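Local atomic coordinates of purine nucleoside phosphorylase (Schistosoma mansoni, PDB entry 5TBS), a protein that probably catalyses the phosphorolysis of purine nucleosides such as inosine and guanosine, releasing the free purine base and ribose 1-phosphate. Residues C33-G38 with T116-G121; P200-P205 with V219-V224. All coordinates share one frame; numbering follows the deposited sequence.

In the fold
Following the chain from its N terminus, strand 29-32 runs into the loop 33-38, and contact 1 closes there when the chain returns, 78 residues on, as strand 112-121. Contact 2 opens only afterwards: the loop after strand 189-196 meets residues 219-224, with helix 205-213 held in the short span between. The two closures therefore stand in series, neither nesting nor crossing. They join through one sheet, in which strands 112-121 and 218-220 are antiparallel neighbours; G120 N lies 2.8 Å from V219 O. N117 also reaches T223, and both contacts border the bound adenine, the first through strand 112-121, the second through both of its segments.

Contact 1: residues C33-G38 with T116-G121; sequences CGSGLG and TNLAGG. With ADE (adenine), chain B.
The backbones of G34 and N117 come within 4.3 Å, CA to CA, where the chain leaving strand 29-32 enters a type II turn from G34 to L37 beside strand 112-121. T116 makes the direct polar link: its OG1 accepts the amide of G34 (G34 N to T116 OG1 3.1 Å) along a nearly straight bond, 170° at the hydrogen. A chi1 of 64° sets that hydroxyl between T116's own backbone N and carbonyl carbon. Glycine suits position 34, because a CB there would press on N117 CA. Within the turn, L37 N returns to G34 O at 2.8 Å, and glycine at 36 adopts its positive phi easily. L37 points toward the strand, and its CD1 meets L118 CD2 at 3.8 Å, the two leucines meeting branch to branch at a slant. L242 and helix 259-283 pack around these leucines. N117 bonds S241 OG through OD1 and T223 OG1 through ND2. Farther along, A119 and G120 border adenine, and the missing side chain of G120 lets the base's N6 sit close. A glycine-rich loop after a strand, beside the strand carrying the base site, is consistent with the phosphate-binding loop of trimeric relatives, and probably serves likewise here.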
ATOM      1  N   CYS A  33       2.585 -17.323 -18.934  1.00 29.17           N
ATOM      2  CA  CYS A  33       2.437 -18.609 -18.247  1.00 28.86           C
ATOM      3  C   CYS A  33       3.081 -18.600 -16.859  1.00 36.54           C
ATOM      4  O   CYS A  33       4.182 -18.063 -16.674  1.00 32.30           O
ATOM      5  CB  CYS A  33       3.033 -19.742 -19.098  1.00 28.93           C
ATOM      6  SG  CYS A  33       2.215 -19.894 -20.727  1.00 37.57           S
ATOM      7  N   GLY A  34       2.403 -19.233 -15.886  1.00 30.76           N
ATOM      8  CA  GLY A  34       2.957 -19.368 -14.542  1.00 26.41           C
ATOM      9  C   GLY A  34       4.160 -20.306 -14.474  1.00 35.55           C
ATOM     10  O   GLY A  34       4.418 -21.128 -15.354  1.00 31.72           O
ATOM     11  N   SER A  35       4.914 -20.199 -13.386  1.00 36.81           N
ATOM     12  CA  SER A  35       6.167 -20.941 -13.272  1.00 37.82           C
ATOM     13  C   SER A  35       5.882 -22.429 -13.179  1.00 38.25           C
ATOM     14  O   SER A  35       5.013 -22.865 -12.409  1.00 40.05           O
ATOM     15  CB  SER A  35       6.956 -20.482 -12.043  1.00 52.23           C
ATOM     16  OG  SER A  35       6.369 -20.986 -10.844  1.00 59.20           O
ATOM     17  N   GLY A  36       6.622 -23.213 -13.964  1.00 33.64           N
ATOM     18  CA  GLY A  36       6.343 -24.629 -14.126  1.00 34.26           C
ATOM     19  C   GLY A  36       5.210 -24.939 -15.085  1.00 30.75           C
ATOM     20  O   GLY A  36       4.975 -26.126 -15.377  1.00 32.65           O
ATOM     21  N   LEU A  37       4.509 -23.918 -15.588  1.00 25.19           N
ATOM     22  CA  LEU A  37       3.354 -24.082 -16.475  1.00 32.37           C
ATOM     23  C   LEU A  37       3.642 -23.650 -17.916  1.00 33.93           C
ATOM     24  O   LEU A  37       2.706 -23.324 -18.647  1.00 31.37           O
ATOM     25  CB  LEU A  37       2.147 -23.281 -15.945  1.00 23.87           C
ATOM     26  CG  LEU A  37       1.751 -23.534 -14.480  1.00 31.55           C
ATOM     27  CD1 LEU A  37       0.527 -22.707 -14.088  1.00 36.34           C
ATOM     28  CD2 LEU A  37       1.513 -25.048 -14.261  1.00 31.44           C
ATOM     29  N   GLY A  38       4.904 -23.619 -18.338  1.00 34.29           N
ATOM     30  CA  GLY A  38       5.269 -23.059 -19.625  1.00 32.23           C
ATOM     31  C   GLY A  38       5.526 -24.052 -20.747  1.00 37.80           C
ATOM     32  O   GLY A  38       6.032 -23.650 -21.807  1.00 35.77           O
ATOM     33  N   THR A 116      -1.899 -17.619 -16.949  1.00 23.80           N
ATOM     34  CA  THR A 116      -2.053 -18.577 -15.856  1.00 24.02           C
ATOM     35  C   THR A 116      -1.103 -18.232 -14.709  1.00 24.52           C
ATOM     36  O   THR A 116      -0.083 -17.548 -14.898  1.00 25.02           O
ATOM     37  CB  THR A 116      -1.805 -20.021 -16.318  1.00 27.98           C
ATOM     38  OG1 THR A 116      -0.433 -20.146 -16.742  1.00 25.57           O
ATOM     39  CG2 THR A 116      -2.772 -20.450 -17.449  1.00 24.12           C
ATOM     40  N   ASN A 117      -1.462 -18.668 -13.498  1.00 21.93           N
ATOM     41  CA  ASN A 117      -0.628 -18.439 -12.315  1.00 23.78           C
ATOM     42  C   ASN A 117      -0.864 -19.573 -11.315  1.00 24.12           C
ATOM     43  O   ASN A 117      -1.809 -20.359 -11.450  1.00 22.77           O
ATOM     44  CB  ASN A 117      -0.917 -17.059 -11.634  1.00 25.20           C
ATOM     45  CG  ASN A 117      -2.383 -16.911 -11.145  1.00 28.20           C
ATOM     46  OD1 ASN A 117      -2.838 -17.651 -10.296  1.00 28.27           O
ATOM     47  ND2 ASN A 117      -3.109 -15.937 -11.682  1.00 36.93           N
ATOM     48  N   LEU A 118       0.022 -19.637 -10.306  1.00 18.72           N
ATOM     49  CA  LEU A 118      -0.148 -20.434  -9.093  1.00 21.20           C
ATOM     50  C   LEU A 118      -0.659 -19.529  -7.965  1.00 26.28           C
ATOM     51  O   LEU A 118      -0.209 -18.394  -7.848  1.00 25.35           O
ATOM     52  CB  LEU A 118       1.190 -21.045  -8.662  1.00 22.85           C
ATOM     53  CG  LEU A 118       1.805 -22.295  -9.316  1.00 31.03           C
ATOM     54  CD1 LEU A 118       0.907 -23.500  -9.166  1.00 35.93           C
ATOM     55  CD2 LEU A 118       2.170 -22.072 -10.722  1.00 28.70           C
ATOM     56  N   ALA A 119      -1.554 -20.049  -7.109  1.00 19.98           N
ATOM     57  CA  ALA A 119      -2.210 -19.218  -6.095  1.00 19.45           C
ATOM     58  C   ALA A 119      -2.623 -20.064  -4.892  1.00 24.26           C
ATOM     59  O   ALA A 119      -2.680 -21.305  -4.960  1.00 20.84           O
ATOM     60  CB  ALA A 119      -3.434 -18.481  -6.697  1.00 14.35           C
ATOM     61  N   GLY A 120      -2.877 -19.397  -3.765  1.00 18.44           N
ATOM     62  CA  GLY A 120      -3.389 -20.094  -2.584  1.00 22.51           C
ATOM     63  C   GLY A 120      -4.914 -20.094  -2.563  1.00 23.31           C
ATOM     64  O   GLY A 120      -5.544 -19.126  -2.958  1.00 21.61           O
ATOM     65  N   GLY A 121      -5.507 -21.201  -2.113  1.00 21.09           N
ATOM     66  CA  GLY A 121      -6.956 -21.281  -1.977  1.00 20.12           C
ATOM     67  C   GLY A 121      -7.453 -20.744  -0.640  1.00 25.04           C
ATOM     68  O   GLY A 121      -6.909 -21.080   0.419  1.00 24.09           O
TER
HETATM   69  N9  ADE B 301       0.907 -17.102  -3.984  1.00 30.36           N
HETATM   70  C8  ADE B 301       0.427 -16.538  -2.843  1.00 27.52           C
HETATM   71  N7  ADE B 301       0.039 -17.422  -1.947  1.00 28.65           N
HETATM   72  C5  ADE B 301       0.300 -18.646  -2.536  1.00 23.49           C
HETATM   73  C6  ADE B 301       0.116 -19.994  -2.089  1.00 30.75           C
HETATM   74  N6  ADE B 301      -0.373 -20.321  -0.879  1.00 34.14           N
HETATM   75  N1  ADE B 301       0.482 -20.985  -2.935  1.00 32.44           N
HETATM   76  C2  ADE B 301       0.985 -20.660  -4.146  1.00 30.15           C
HETATM   77  N3  ADE B 301       1.188 -19.443  -4.681  1.00 27.97           N
HETATM   78  C4  ADE B 301       0.830 -18.469  -3.805  1.00 26.55           C
HETATM   79  O   HOH W   1      -0.248 -22.331 -19.231  1.00 45.96           O

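Contact 2: residues P200-P205 with V219-V224; sequences PTYESP and VGMSTV. With ADE (adenine), chain B; DMS (dimethyl sulfoxide), chain E.
M221 carries its methyl group into the bend of the loop 200-205, where CE lies 3.5 Å from P200 O and equally close to T201 O. CG is anti to the carbonyl carbon (chi1 -59°), and the extended, unbranched thioether beyond it bridges P200 CA and M221 CA, 7.2 Å apart. P200 O is buried here and has no polar partner. E203 and V219, approaching from opposite directions, complete the tightly packed part, which holds no hydrogen bond between the segments. E203 was modelled in two conformers, so the details are tentative: in the one described, a bend at chi2, 76°, brings the carboxylate to V219 and the adenine, with OE1 2.8 Å from N7 of the base. Glutamate suits the place in that OE2 can accept from N197. On the looser side the segments touch little, Y202 CD1 standing 4.1 Å from M221 CE, and this side faces ligands instead of open solvent. Y202 turns its ring edge to adenine, and its hydroxyl donates to the dimethyl sulfoxide (Y202 OH to its O 2.6 Å), which probably came from the crystallisation liquor and also bonds to H259. F161 of the second subunit packs on both Y202 and M221. Helix 205-213, touching E203 and V219, and helix 259-283, touching Y202, flank the contact, while strand 218-220 lies between strands 112-121 and 189-196.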
ATOM      1  N   PRO A 200       6.811 -10.759  -1.265  1.00 15.26           N
ATOM      2  CA  PRO A 200       6.886 -12.165  -1.675  1.00 13.81           C
ATOM      3  C   PRO A 200       6.674 -13.188  -0.548  1.00 21.37           C
ATOM      4  O   PRO A 200       6.839 -14.396  -0.814  1.00 19.73           O
ATOM      5  CB  PRO A 200       8.321 -12.272  -2.199  1.00 13.03           C
ATOM      6  CG  PRO A 200       9.100 -11.427  -1.154  1.00 17.59           C
ATOM      7  CD  PRO A 200       8.162 -10.195  -1.022  1.00 16.28           C
ATOM      8  N   THR A 201       6.336 -12.759   0.676  1.00 18.96           N
ATOM      9  CA  THR A 201       6.005 -13.737   1.710  1.00 15.49           C
ATOM     10  C   THR A 201       4.627 -14.330   1.420  1.00 19.35           C
ATOM     11  O   THR A 201       3.717 -13.618   1.002  1.00 18.45           O
ATOM     12  CB  THR A 201       5.977 -13.099   3.106  1.00 17.85           C
ATOM     13  OG1 THR A 201       5.138 -11.934   3.079  1.00 16.72           O
ATOM     14  CG2 THR A 201       7.360 -12.678   3.556  1.00 19.08           C
ATOM     15  N   TYR A 202       4.467 -15.635   1.664  1.00 19.84           N
ATOM     16  CA  TYR A 202       3.132 -16.216   1.584  1.00 19.93           C
ATOM     17  C   TYR A 202       2.228 -15.531   2.617  1.00 22.38           C
ATOM     18  O   TYR A 202       2.702 -15.001   3.624  1.00 19.72           O
ATOM     19  CB  TYR A 202       3.183 -17.740   1.881  1.00 20.49           C
ATOM     20  CG  TYR A 202       3.866 -18.528   0.752  1.00 18.97           C
ATOM     21  CD1 TYR A 202       3.280 -18.639  -0.495  1.00 23.30           C
ATOM     22  CD2 TYR A 202       5.082 -19.161   0.960  1.00 21.92           C
ATOM     23  CE1 TYR A 202       3.907 -19.322  -1.529  1.00 24.52           C
ATOM     24  CE2 TYR A 202       5.723 -19.844  -0.075  1.00 24.48           C
ATOM     25  CZ  TYR A 202       5.122 -19.913  -1.313  1.00 27.70           C
ATOM     26  OH  TYR A 202       5.757 -20.601  -2.337  1.00 27.04           O
ATOM     27  N   GLU A 203       0.909 -15.584   2.396  1.00 21.19           N
ATOM     28  CA  GLU A 203      -0.006 -14.977   3.362  0.51 24.62           C
ATOM     29  C   GLU A 203       0.090 -15.672   4.722  1.00 25.97           C
ATOM     30  O   GLU A 203       0.172 -16.898   4.828  1.00 21.23           O
ATOM     31  CB  GLU A 203      -1.441 -15.017   2.834  0.51 22.64           C
ATOM     32  CG  GLU A 203      -1.584 -14.344   1.477  0.51 17.60           C
ATOM     33  CD  GLU A 203      -1.046 -15.200   0.332  0.51 23.02           C
ATOM     34  OE1 GLU A 203      -1.154 -16.451   0.446  0.51 25.50           O
ATOM     35  OE2 GLU A 203      -0.485 -14.642  -0.650  0.51 19.43           O
ATOM     36  N   SER A 204       0.126 -14.866   5.788  1.00 21.75           N
ATOM     37  CA  SER A 204       0.176 -15.456   7.127  1.00 20.68           C
ATOM     38  C   SER A 204      -1.201 -16.065   7.434  1.00 18.28           C
ATOM     39  O   SER A 204      -2.194 -15.714   6.785  1.00 18.46           O
ATOM     40  CB  SER A 204       0.535 -14.394   8.181  1.00 26.55           C
ATOM     41  OG  SER A 204      -0.553 -13.471   8.391  1.00 21.70           O
ATOM     42  N   PRO A 205      -1.291 -16.950   8.430  1.00 23.03           N
ATOM     43  CA  PRO A 205      -2.615 -17.502   8.800  1.00 23.63           C
ATOM     44  C   PRO A 205      -3.653 -16.447   9.128  1.00 26.58           C
ATOM     45  O   PRO A 205      -4.834 -16.626   8.784  1.00 23.92           O
ATOM     46  CB  PRO A 205      -2.307 -18.370  10.040  1.00 21.77           C
ATOM     47  CG  PRO A 205      -0.899 -18.853   9.796  1.00 29.61           C
ATOM     48  CD  PRO A 205      -0.181 -17.671   9.080  1.00 27.22           C
ATOM     49  N   VAL A 219      -5.821 -16.236  -3.502  1.00 18.52           N
ATOM     50  CA  VAL A 219      -4.867 -15.134  -3.296  1.00 17.81           C
ATOM     51  C   VAL A 219      -3.557 -15.449  -4.031  1.00 17.37           C
ATOM     52  O   VAL A 219      -3.059 -16.576  -3.980  1.00 21.30           O
ATOM     53  CB  VAL A 219      -4.606 -14.872  -1.791  1.00 16.81           C
ATOM     54  CG1 VAL A 219      -4.041 -16.167  -1.089  1.00 17.09           C
ATOM     55  CG2 VAL A 219      -3.626 -13.639  -1.597  1.00 13.91           C
ATOM     56  N   GLY A 220      -2.977 -14.450  -4.698  1.00 19.08           N
ATOM     57  CA  GLY A 220      -1.673 -14.673  -5.314  1.00 17.83           C
ATOM     58  C   GLY A 220      -0.913 -13.362  -5.486  1.00 25.37           C
ATOM     59  O   GLY A 220      -1.398 -12.291  -5.096  1.00 16.73           O
ATOM     60  N   MET A 221       0.273 -13.457  -6.143  1.00 14.19           N
ATOM     61  CA  MET A 221       1.275 -12.379  -6.199  1.00 12.66           C
ATOM     62  C   MET A 221       1.491 -11.828  -7.611  1.00 19.70           C
ATOM     63  O   MET A 221       2.498 -11.122  -7.847  1.00 16.90           O
ATOM     64  CB  MET A 221       2.624 -12.880  -5.641  1.00 17.00           C
ATOM     65  CG  MET A 221       2.585 -13.374  -4.205  1.00 19.70           C
ATOM     66  SD  MET A 221       4.204 -14.022  -3.675  1.00 20.03           S
ATOM     67  CE  MET A 221       3.678 -14.958  -2.236  1.00 19.50           C
ATOM     68  N   SER A 222       0.564 -12.088  -8.538  1.00 15.72           N
ATOM     69  CA  SER A 222       0.788 -11.678  -9.919  1.00 15.51           C
ATOM     70  C   SER A 222      -0.553 -11.367 -10.591  1.00 18.29           C
ATOM     71  O   SER A 222      -1.579 -11.175  -9.921  1.00 21.14           O
ATOM     72  CB  SER A 222       1.591 -12.762 -10.664  1.00 19.32           C
ATOM     73  OG  SER A 222       0.839 -13.958 -10.768  1.00 27.52           O
ATOM     74  N   THR A 223      -0.506 -11.220 -11.928  1.00 19.40           N
ATOM     75  CA  THR A 223      -1.664 -11.240 -12.827  1.00 22.60           C
ATOM     76  C   THR A 223      -2.482  -9.935 -12.833  1.00 21.97           C
ATOM     77  O   THR A 223      -2.760  -9.388 -13.905  1.00 19.89           O
ATOM     78  CB  THR A 223      -2.552 -12.446 -12.493  1.00 23.09           C
ATOM     79  OG1 THR A 223      -1.789 -13.636 -12.678  1.00 26.04           O
ATOM     80  CG2 THR A 223      -3.762 -12.530 -13.464  1.00 18.93           C
ATOM     81  N   VAL A 224      -2.898  -9.422 -11.670  1.00 17.99           N
ATOM     82  CA  VAL A 224      -3.682  -8.153 -11.651  1.00 15.11           C
ATOM     83  C   VAL A 224      -2.978  -6.997 -12.357  1.00 20.10           C
ATOM     84  O   VAL A 224      -3.639  -6.279 -13.132  1.00 16.13           O
ATOM     85  CB  VAL A 224      -4.102  -7.817 -10.210  1.00 17.30           C
ATOM     86  CG1 VAL A 224      -4.629  -6.394 -10.060  1.00 15.45           C
ATOM     87  CG2 VAL A 224      -5.192  -8.832  -9.737  1.00 16.68           C
TER
HETATM   88  N9  ADE B 301       0.907 -17.102  -3.984  1.00 30.36           N
HETATM   89  C8  ADE B 301       0.427 -16.538  -2.843  1.00 27.52           C
HETATM   90  N7  ADE B 301       0.039 -17.422  -1.947  1.00 28.65           N
HETATM   91  C5  ADE B 301       0.300 -18.646  -2.536  1.00 23.49           C
HETATM   92  C6  ADE B 301       0.116 -19.994  -2.089  1.00 30.75           C
HETATM   93  N6  ADE B 301      -0.373 -20.321  -0.879  1.00 34.14           N
HETATM   94  N1  ADE B 301       0.482 -20.985  -2.935  1.00 32.44           N
HETATM   95  C2  ADE B 301       0.985 -20.660  -4.146  1.00 30.15           C
HETATM   96  N3  ADE B 301       1.188 -19.443  -4.681  1.00 27.97           N
HETATM   97  C4  ADE B 301       0.830 -18.469  -3.805  1.00 26.55           C
HETATM   98  S   DMS E 304       5.182 -19.066  -5.757  1.00 20.00           S
HETATM   99  O   DMS E 304       5.152 -20.149  -4.806  1.00 20.00           O
HETATM  100  C1  DMS E 304       4.006 -19.234  -6.975  1.00 20.00           C
HETATM  101  C2  DMS E 304       4.609 -17.617  -5.067  1.00 20.00           C